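Local coordinates for protein glutathione S-transferase enzyme with thioredoxin-like domain (Xenorhabdus nematophila, PDB 4L8E) that binds glutathione and, as a member of the glutathione S-transferase family, probably conjugates it to electrophilic substrates, at residues K41-L46 against L51-H56; G136-Q141 against Q165-V170; T173-E176 against Y180-G183. All blocks are in the same frame, centred on the assembly; numbering follows the deposited sequence.

Contact 1 of 3, residues K41-L46 against L51-H56; sequences KITLFL and LPYTIH
Helix 37-49 and the chain that follows it come closest at L46 and L51, whose CA atoms lie 5.4 Å apart, and the backbone joins them there by a weak bond from L51 N to L46 O (3.3 Å, 141°). This is the second half of the beta-alpha-beta unit of the thioredoxin-like domain: strand 30-33, helix 37-49, then strand 54-57, which runs parallel to the first strand. Of the 285 Å² buried between the segments L46 gives the largest share, and its two methyl branches serve different partners. CD1 sits over one face of the Y53 ring, 3.9 Å from its centroid and 20° off the ring normal, a CH-pi contact displaced toward the rim. CD2 turns instead to L51, meeting L51 CD2 at 3.9 Å. The ring is also met from the backbone side of L46, where CB approaches Y53 CD1 at 3.6 Å. With CG between the backbone N and the carbonyl carbon (chi1 64°), the Y53 ring is placed alongside L46. The phenol end is held by E47, whose OE2 is hydrogen-bonded to Y53 OH, so the ring is tethered at its polar end and packed on one face. Elsewhere on the helix F45 packs on helix 99-110 and K41 touches a bound glutathione. T43, itself packed on strand 30-33, completes the seam: its methyl CG2 lies 3.9 Å from Y53 OH, the two side chains crossing at about a right angle.

Contact 2 of 3, residues G136-Q141 against Q165-V170; sequences GPMLGQ and QRLYKV. With GSH (glutathione), chain B.
P137 interrupts the hydrogen bonding of helix 118-145 just where M138 and L139 pack against L167 and Y168: its N has no bond to the turn before, and the helix kinks there. Both segments belong to the all-helical C-terminal part of the glutathione S-transferase fold, 136-141 on helix 118-145 and 165-170 on helix 154-175. The CA atoms of M138 and L167, the nearest pair, are 8.7 Å from each other, and the gap is spanned by apolar side chains alone, burying 173 Å². M138 makes its contact close to the backbone: CB meets L167 CD1 at 3.6 Å, the two side chains crossing at about a right angle, whereas the bent thioether chain leads its tip away from L167. At the next residue on each helix, L139 meets Y168. L139 CD2 comes to the edge of the Y168 ring near its plane, 4.0 Å from CE1, while CD1, equally close to that carbon, stands off the plane. The phenol is positioned from elsewhere, through a hydrogen bond from the Y168 OH to Q203 OE1. Glutathione also lies against 136-141: its O2 comes directly against the backbone at G140 CA (3.2 Å), and its O32 lies 3.3 Å from P137 N. R159 of the second subunit also bonds this glutathione, consistent with a site beside the dimer interface. Q141 adds a further link, its OE1 accepting from Y160 and R159 of the second subunit. Its amide is turned by the bend of its chain so that NE2 donates to P137 O at 3.0 Å and 158°, an oxygen that Q141 N also grips.

Contact 3 of 3, residues T173-E176 against Y180-G183; sequences TQLE and YLGG
Apolar packing carries this contact, in which Q174 and L175 near the end of helix 154-175 meet L181 and its neighbours in the turn just beyond. The two segments bury 187 Å². Q174 contributes its aliphatic part: CG lies 3.6 Å from L181 CD1 and 3.9 Å from G182 N. CG extends directly away from the residue's own N (chi1 -177°), and a bend at chi2 then carries the amide round to T178, whose OG1 is hydrogen-bonded to Q174 NE2. The methylenes are thereby left facing the leucine. L175 works differently, laying a methyl on main chain: its CD2 is 3.8 Å from Y180 C and equally far from L181 N, thus resting on the peptide between those residues, while its separation from L181 CD1 is 4.5 Å.

Backbone hydrogen bonding holds the turn rather than joining it to the helix. Y180 to G183 form a type II beta turn, with the G183 N to Y180 O bond at 3.3 Å, and Y180 N returns a bond to G183 O at 3.0 Å. G182 stands at the third position of the turn with positive phi (55°), the usual place for glycine in this turn type. Side chains add to the hold: the T178 hydroxyl donates to Y180 O, and D190 OD1 accepts from L181 N.

Among the surrounding helices, L175 packs on A212 and W216 of helix 211-221, where Y180 makes a cation-pi contact with K219; Q174 and L181 share W127 of helix 118-145, and L181 touches V193 of helix 188-197.

Along the chain the contacts follow one another in series. Contact 1 lies in the N-terminal thioredoxin-like domain and packs a helix against the entry to an outer strand of its four-stranded sheet; contacts 2 and 3 lie in the helical C-terminal part and share helix 154-175, contact 3 at its end. Contacts 2 and 3 have centres 16 Å apart, whereas contact 1 is 25 Å from contact 2 and 26 Å from contact 3, centre to centre. Contacts 1 and 2 fall on opposite sides of the chain's centre, yet each includes residues touching glutathione, so the ligand sites draw on both domains. Contact 3 is helix-to-turn packing away from them.

Contact 1 of 3, residues K41-L46 against L51-H56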
loop_
_atom_site.group_PDB
_atom_site.type_symbol
_atom_site.label_atom_id
_atom_site.label_comp_id
_atom_site.label_asym_id
_atom_site.label_seq_id
_atom_site.Cartn_x
_atom_site.Cartn_y
_atom_site.Cartn_z
ATOM N N LYS A 41 13.537 -2.092 5.154
ATOM C CA LYS A 41 13.299 -2.080 3.715
ATOM C C LYS A 41 14.227 -1.087 3.031
ATOM O O LYS A 41 14.753 -1.355 1.955
ATOM C CB LYS A 41 11.865 -1.681 3.373
ATOM C CG LYS A 41 10.786 -2.623 3.851
ATOM C CD LYS A 41 9.436 -2.002 3.524
ATOM C CE LYS A 41 8.264 -2.816 4.030
ATOM N NZ LYS A 41 6.964 -2.084 3.780
ATOM N N ILE A 42 14.381 0.081 3.640
ATOM C CA ILE A 42 15.094 1.159 2.992
ATOM C C ILE A 42 16.601 0.971 3.123
ATOM O O ILE A 42 17.347 1.199 2.164
ATOM C CB ILE A 42 14.652 2.543 3.484
ATOM C CG1 ILE A 42 13.113 2.640 3.483
ATOM C CG2 ILE A 42 15.287 3.608 2.620
ATOM C CD1 ILE A 42 12.429 2.289 2.128
ATOM N N THR A 43 17.066 0.562 4.289
ATOM C CA THR A 43 18.511 0.282 4.410
ATOM C C THR A 43 18.937 -0.918 3.558
ATOM O O THR A 43 20.036 -0.933 3.033
ATOM C CB THR A 43 18.971 0.112 5.857
ATOM O OG1 THR A 43 18.219 -0.934 6.467
ATOM C CG2 THR A 43 18.795 1.415 6.627
ATOM N N LEU A 44 18.067 -1.904 3.377
ATOM C CA LEU A 44 18.364 -2.973 2.412
ATOM C C LEU A 44 18.620 -2.399 1.021
ATOM O O LEU A 44 19.630 -2.746 0.383
ATOM C CB LEU A 44 17.226 -4.005 2.337
ATOM C CG LEU A 44 17.087 -4.992 3.495
ATOM C CD1 LEU A 44 15.786 -5.811 3.318
ATOM C CD2 LEU A 44 18.284 -5.949 3.649
ATOM N N PHE A 45 17.706 -1.546 0.553
ATOM C CA PHE A 45 17.829 -0.952 -0.761
ATOM C C PHE A 45 19.138 -0.148 -0.839
ATOM O O PHE A 45 19.906 -0.323 -1.755
ATOM C CB PHE A 45 16.650 -0.055 -1.112
ATOM C CG PHE A 45 16.760 0.523 -2.480
ATOM C CD1 PHE A 45 17.545 1.644 -2.700
ATOM C CD2 PHE A 45 16.163 -0.078 -3.553
ATOM C CE1 PHE A 45 17.700 2.153 -3.969
ATOM C CE2 PHE A 45 16.318 0.426 -4.806
ATOM C CZ PHE A 45 17.102 1.545 -5.017
ATOM N N LEU A 46 19.383 0.711 0.138
ATOM C CA LEU A 46 20.548 1.611 0.079
ATOM C C LEU A 46 21.859 0.820 0.137
ATOM O O LEU A 46 22.858 1.173 -0.518
ATOM C CB LEU A 46 20.467 2.647 1.211
ATOM C CG LEU A 46 19.311 3.652 1.015
ATOM C CD1 LEU A 46 19.053 4.398 2.314
ATOM C CD2 LEU A 46 19.614 4.621 -0.108
ATOM N N LEU A 51 24.405 3.585 -2.187
ATOM C CA LEU A 51 24.115 5.009 -2.242
ATOM C C LEU A 51 24.403 5.585 -0.864
ATOM O O LEU A 51 23.897 5.070 0.129
ATOM C CB LEU A 51 22.631 5.196 -2.584
ATOM C CG LEU A 51 22.157 6.505 -3.182
ATOM C CD1 LEU A 51 22.843 6.783 -4.508
ATOM C CD2 LEU A 51 20.647 6.432 -3.355
ATOM N N PRO A 52 25.229 6.640 -0.787
ATOM C CA PRO A 52 25.484 7.199 0.547
ATOM C C PRO A 52 24.237 7.716 1.225
ATOM O O PRO A 52 23.380 8.346 0.582
ATOM C CB PRO A 52 26.444 8.360 0.271
ATOM C CG PRO A 52 27.004 8.117 -1.066
ATOM C CD PRO A 52 25.967 7.362 -1.836
ATOM N N TYR A 53 24.135 7.457 2.520
ATOM C CA TYR A 53 23.040 7.973 3.329
ATOM C C TYR A 53 23.444 8.276 4.757
ATOM O O TYR A 53 24.414 7.725 5.274
ATOM C CB TYR A 53 21.862 7.001 3.332
ATOM C CG TYR A 53 22.098 5.643 3.963
ATOM C CD1 TYR A 53 22.746 4.620 3.267
ATOM C CD2 TYR A 53 21.603 5.354 5.221
ATOM C CE1 TYR A 53 22.905 3.352 3.836
ATOM C CE2 TYR A 53 21.778 4.114 5.796
ATOM C CZ TYR A 53 22.413 3.108 5.088
ATOM O OH TYR A 53 22.555 1.868 5.680
ATOM N N THR A 54 22.695 9.172 5.385
ATOM C CA THR A 54 22.893 9.521 6.791
ATOM C C THR A 54 21.672 9.068 7.555
ATOM O O THR A 54 20.543 9.435 7.210
ATOM C CB THR A 54 23.086 11.042 6.997
ATOM O OG1 THR A 54 24.250 11.493 6.284
ATOM C CG2 THR A 54 23.258 11.375 8.493
ATOM N N ILE A 55 21.877 8.255 8.586
ATOM C CA ILE A 55 20.762 7.869 9.440
ATOM C C ILE A 55 20.437 8.935 10.485
ATOM O O ILE A 55 21.307 9.395 11.218
ATOM C CB ILE A 55 21.049 6.533 10.169
ATOM C CG1 ILE A 55 21.221 5.412 9.142
ATOM C CG2 ILE A 55 19.947 6.228 11.183
ATOM C CD1 ILE A 55 20.960 4.032 9.679
ATOM N N HIS A 56 19.168 9.319 10.521
ATOM C CA HIS A 56 18.599 10.170 11.550
ATOM C C HIS A 56 17.704 9.283 12.382
ATOM O O HIS A 56 16.588 8.982 11.996
ATOM C CB HIS A 56 17.764 11.296 10.928
ATOM C CG HIS A 56 18.578 12.321 10.211
ATOM N ND1 HIS A 56 19.255 12.050 9.040
ATOM C CD2 HIS A 56 18.841 13.616 10.509
ATOM C CE1 HIS A 56 19.898 13.135 8.647
ATOM N NE2 HIS A 56 19.663 14.099 9.517
#

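Contact 2 of 3, residues G136-Q141 against Q165-V170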
loop_
_atom_site.group_PDB
_atom_site.type_symbol
_atom_site.label_atom_id
_atom_site.label_comp_id
_atom_site.label_asym_id
_atom_site.label_seq_id
_atom_site.Cartn_x
_atom_site.Cartn_y
_atom_site.Cartn_z
ATOM N N GLY A 136 2.305 -6.242 5.087
ATOM C CA GLY A 136 2.708 -5.407 6.201
ATOM C C GLY A 136 1.566 -5.044 7.145
ATOM O O GLY A 136 1.651 -5.223 8.377
ATOM N N PRO A 137 0.488 -4.487 6.602
ATOM C CA PRO A 137 -0.544 -4.040 7.522
ATOM C C PRO A 137 -1.125 -5.182 8.337
ATOM O O PRO A 137 -1.353 -5.023 9.521
ATOM C CB PRO A 137 -1.596 -3.437 6.586
ATOM C CG PRO A 137 -0.777 -2.912 5.469
ATOM C CD PRO A 137 0.299 -3.918 5.260
ATOM N N MET A 138 -1.360 -6.330 7.721
ATOM C CA MET A 138 -2.008 -7.415 8.467
ATOM C C MET A 138 -1.046 -8.127 9.432
ATOM O O MET A 138 -1.429 -8.457 10.561
ATOM C CB MET A 138 -2.653 -8.410 7.514
ATOM C CG MET A 138 -3.763 -7.787 6.679
ATOM S SD MET A 138 -5.127 -7.258 7.751
ATOM C CE MET A 138 -4.877 -5.479 7.797
ATOM N N LEU A 139 0.195 -8.375 9.009
ATOM C CA LEU A 139 1.165 -8.955 9.935
ATOM C C LEU A 139 1.431 -8.011 11.108
ATOM O O LEU A 139 1.700 -8.458 12.234
ATOM C CB LEU A 139 2.456 -9.335 9.219
ATOM C CG LEU A 139 2.322 -10.467 8.207
ATOM C CD1 LEU A 139 3.668 -10.725 7.508
ATOM C CD2 LEU A 139 1.757 -11.755 8.822
ATOM N N GLY A 140 1.349 -6.706 10.861
ATOM C CA GLY A 140 1.498 -5.724 11.923
ATOM C C GLY A 140 0.369 -5.817 12.940
ATOM O O GLY A 140 0.560 -5.524 14.115
ATOM N N GLN A 141 -0.828 -6.198 12.497
ATOM C CA GLN A 141 -1.929 -6.345 13.453
ATOM C C GLN A 141 -1.707 -7.629 14.239
ATOM O O GLN A 141 -2.006 -7.712 15.437
ATOM C CB GLN A 141 -3.286 -6.403 12.757
ATOM C CG GLN A 141 -3.568 -5.251 11.829
ATOM C CD GLN A 141 -3.171 -3.910 12.413
ATOM O OE1 GLN A 141 -3.699 -3.486 13.438
ATOM N NE2 GLN A 141 -2.218 -3.227 11.755
ATOM N N GLN A 165 -1.784 -16.535 7.828
ATOM C CA GLN A 165 -1.642 -17.809 7.113
ATOM C C GLN A 165 -2.005 -17.646 5.634
ATOM O O GLN A 165 -1.321 -18.169 4.751
ATOM C CB GLN A 165 -2.493 -18.884 7.776
ATOM C CG GLN A 165 -1.910 -19.275 9.138
ATOM C CD GLN A 165 -2.842 -20.097 9.988
ATOM O OE1 GLN A 165 -4.028 -20.232 9.697
ATOM N NE2 GLN A 165 -2.304 -20.661 11.046
ATOM N N ARG A 166 -3.084 -16.922 5.361
ATOM C CA ARG A 166 -3.515 -16.713 3.974
ATOM C C ARG A 166 -2.455 -15.984 3.159
ATOM O O ARG A 166 -2.179 -16.320 2.004
ATOM C CB ARG A 166 -4.802 -15.903 3.920
ATOM C CG ARG A 166 -5.454 -15.869 2.541
ATOM C CD ARG A 166 -6.578 -14.847 2.469
ATOM N NE ARG A 166 -6.062 -13.501 2.562
ATOM C CZ ARG A 166 -5.483 -12.834 1.566
ATOM N NH1 ARG A 166 -5.439 -13.354 0.338
ATOM N NH2 ARG A 166 -4.982 -11.610 1.792
ATOM N N LEU A 167 -1.904 -14.954 3.763
ATOM C CA LEU A 167 -0.851 -14.159 3.137
ATOM C C LEU A 167 0.409 -14.956 2.839
ATOM O O LEU A 167 0.992 -14.834 1.735
ATOM C CB LEU A 167 -0.535 -12.960 4.035
ATOM C CG LEU A 167 -1.635 -11.903 4.018
ATOM C CD1 LEU A 167 -1.492 -10.993 5.223
ATOM C CD2 LEU A 167 -1.619 -11.086 2.749
ATOM N N TYR A 168 0.843 -15.783 3.794
ATOM C CA TYR A 168 2.006 -16.633 3.559
ATOM C C TYR A 168 1.721 -17.654 2.456
ATOM O O TYR A 168 2.594 -18.007 1.676
ATOM C CB TYR A 168 2.492 -17.311 4.850
ATOM C CG TYR A 168 3.482 -16.442 5.628
ATOM C CD1 TYR A 168 3.037 -15.482 6.532
ATOM C CD2 TYR A 168 4.853 -16.569 5.442
ATOM C CE1 TYR A 168 3.917 -14.681 7.225
ATOM C CE2 TYR A 168 5.741 -15.776 6.140
ATOM C CZ TYR A 168 5.272 -14.836 7.026
ATOM O OH TYR A 168 6.180 -14.065 7.695
ATOM N N LYS A 169 0.480 -18.106 2.381
ATOM C CA LYS A 169 0.084 -19.056 1.339
ATOM C C LYS A 169 0.134 -18.390 -0.045
ATOM O O LYS A 169 0.645 -18.975 -1.001
ATOM C CB LYS A 169 -1.306 -19.608 1.616
ATOM C CG LYS A 169 -1.801 -20.549 0.548
ATOM C CD LYS A 169 -3.241 -20.993 0.835
ATOM C CE LYS A 169 -3.644 -22.169 -0.035
ATOM N NZ LYS A 169 -5.108 -22.429 0.045
ATOM N N VAL A 170 -0.346 -17.156 -0.135
ATOM C CA VAL A 170 -0.261 -16.390 -1.381
ATOM C C VAL A 170 1.214 -16.229 -1.771
ATOM O O VAL A 170 1.597 -16.424 -2.931
ATOM C CB VAL A 170 -0.962 -15.025 -1.224
ATOM C CG1 VAL A 170 -0.607 -14.078 -2.379
ATOM C CG2 VAL A 170 -2.496 -15.206 -1.155
HETATM N N1 GSH B . 0.885 2.630 16.480
HETATM C CA1 GSH B . 1.348 1.384 15.997
HETATM C C1 GSH B . 0.388 0.307 16.422
HETATM O O11 GSH B . -0.329 0.464 17.460
HETATM O O12 GSH B . 0.312 -0.770 15.749
HETATM C CB1 GSH B . 2.682 1.111 16.577
HETATM C CG1 GSH B . 3.267 -0.216 16.135
HETATM C CD1 GSH B . 3.817 -0.144 14.725
HETATM O OE1 GSH B . 4.165 0.911 14.242
HETATM N N2 GSH B . 3.898 -1.378 13.968
HETATM C CA2 GSH B . 4.411 -1.391 12.638
HETATM C C2 GSH B . 3.293 -1.861 11.719
HETATM O O2 GSH B . 2.430 -2.683 12.062
HETATM C CB2 GSH B . 5.563 -2.316 12.499
HETATM S SG2 GSH B . 6.984 -1.714 13.424
HETATM N N3 GSH B . 3.212 -1.311 10.410
HETATM C CA3 GSH B . 2.144 -1.756 9.548
HETATM C C3 GSH B . 2.578 -1.653 8.141
HETATM O O31 GSH B . 3.799 -1.758 7.857
HETATM O O32 GSH B . 1.702 -1.454 7.252
#

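Contact 3 of 3, residues T173-E176 against Y180-G183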
loop_
_atom_site.group_PDB
_atom_site.type_symbol
_atom_site.label_atom_id
_atom_site.label_comp_id
_atom_site.label_asym_id
_atom_site.label_seq_id
_atom_site.Cartn_x
_atom_site.Cartn_y
_atom_site.Cartn_z
ATOM N N THR A 173 2.753 -19.547 -2.889
ATOM C CA THR A 173 2.235 -19.935 -4.197
ATOM C C THR A 173 2.982 -19.194 -5.313
ATOM O O THR A 173 3.342 -19.799 -6.320
ATOM C CB THR A 173 0.712 -19.737 -4.251
ATOM O OG1 THR A 173 0.104 -20.705 -3.391
ATOM C CG2 THR A 173 0.174 -19.923 -5.660
ATOM N N GLN A 174 3.228 -17.897 -5.142
ATOM C CA GLN A 174 3.968 -17.171 -6.162
ATOM C C GLN A 174 5.423 -17.626 -6.244
ATOM O O GLN A 174 5.980 -17.742 -7.340
ATOM C CB GLN A 174 3.873 -15.664 -5.933
ATOM C CG GLN A 174 4.558 -14.827 -7.015
ATOM C CD GLN A 174 4.036 -15.106 -8.413
ATOM O OE1 GLN A 174 2.840 -15.078 -8.639
ATOM N NE2 GLN A 174 4.939 -15.379 -9.361
ATOM N N LEU A 175 6.045 -17.878 -5.093
ATOM C CA LEU A 175 7.470 -18.215 -5.073
ATOM C C LEU A 175 7.714 -19.658 -5.559
ATOM O O LEU A 175 8.861 -20.062 -5.821
ATOM C CB LEU A 175 8.063 -17.962 -3.672
ATOM C CG LEU A 175 8.138 -16.477 -3.271
ATOM C CD1 LEU A 175 8.509 -16.366 -1.804
ATOM C CD2 LEU A 175 9.142 -15.744 -4.139
ATOM N N GLU A 176 6.645 -20.456 -5.666
ATOM C CA GLU A 176 6.719 -21.742 -6.356
ATOM C C GLU A 176 6.846 -21.568 -7.854
ATOM O O GLU A 176 7.292 -22.479 -8.554
ATOM C CB GLU A 176 5.466 -22.575 -6.079
ATOM C CG GLU A 176 5.416 -23.155 -4.686
ATOM C CD GLU A 176 4.107 -23.895 -4.419
ATOM O OE1 GLU A 176 4.050 -24.652 -3.435
ATOM O OE2 GLU A 176 3.144 -23.699 -5.193
ATOM N N TYR A 180 11.974 -15.076 -7.655
ATOM C CA TYR A 180 11.727 -13.901 -6.817
ATOM C C TYR A 180 10.257 -13.510 -6.962
ATOM O O TYR A 180 9.544 -14.099 -7.778
ATOM C CB TYR A 180 12.679 -12.779 -7.203
ATOM C CG TYR A 180 14.100 -13.127 -6.867
ATOM C CD1 TYR A 180 14.593 -12.943 -5.587
ATOM C CD2 TYR A 180 14.947 -13.688 -7.822
ATOM C CE1 TYR A 180 15.900 -13.290 -5.277
ATOM C CE2 TYR A 180 16.244 -14.036 -7.516
ATOM C CZ TYR A 180 16.714 -13.811 -6.244
ATOM O OH TYR A 180 17.992 -14.174 -5.939
ATOM N N LEU A 181 9.785 -12.584 -6.135
ATOM C CA LEU A 181 8.382 -12.263 -6.074
ATOM C C LEU A 181 7.977 -11.513 -7.331
ATOM O O LEU A 181 8.429 -10.392 -7.564
ATOM C CB LEU A 181 8.069 -11.435 -4.819
ATOM C CG LEU A 181 6.592 -11.325 -4.488
ATOM C CD1 LEU A 181 5.902 -12.682 -4.440
ATOM C CD2 LEU A 181 6.434 -10.560 -3.150
ATOM N N GLY A 182 7.129 -12.119 -8.151
ATOM C CA GLY A 182 6.864 -11.556 -9.472
ATOM C C GLY A 182 8.084 -11.298 -10.387
ATOM O O GLY A 182 8.115 -10.323 -11.142
ATOM N N GLY A 183 9.089 -12.166 -10.363
ATOM C CA GLY A 183 10.104 -12.090 -11.392
ATOM C C GLY A 183 11.310 -12.992 -11.260
ATOM O O GLY A 183 11.438 -13.775 -10.321
#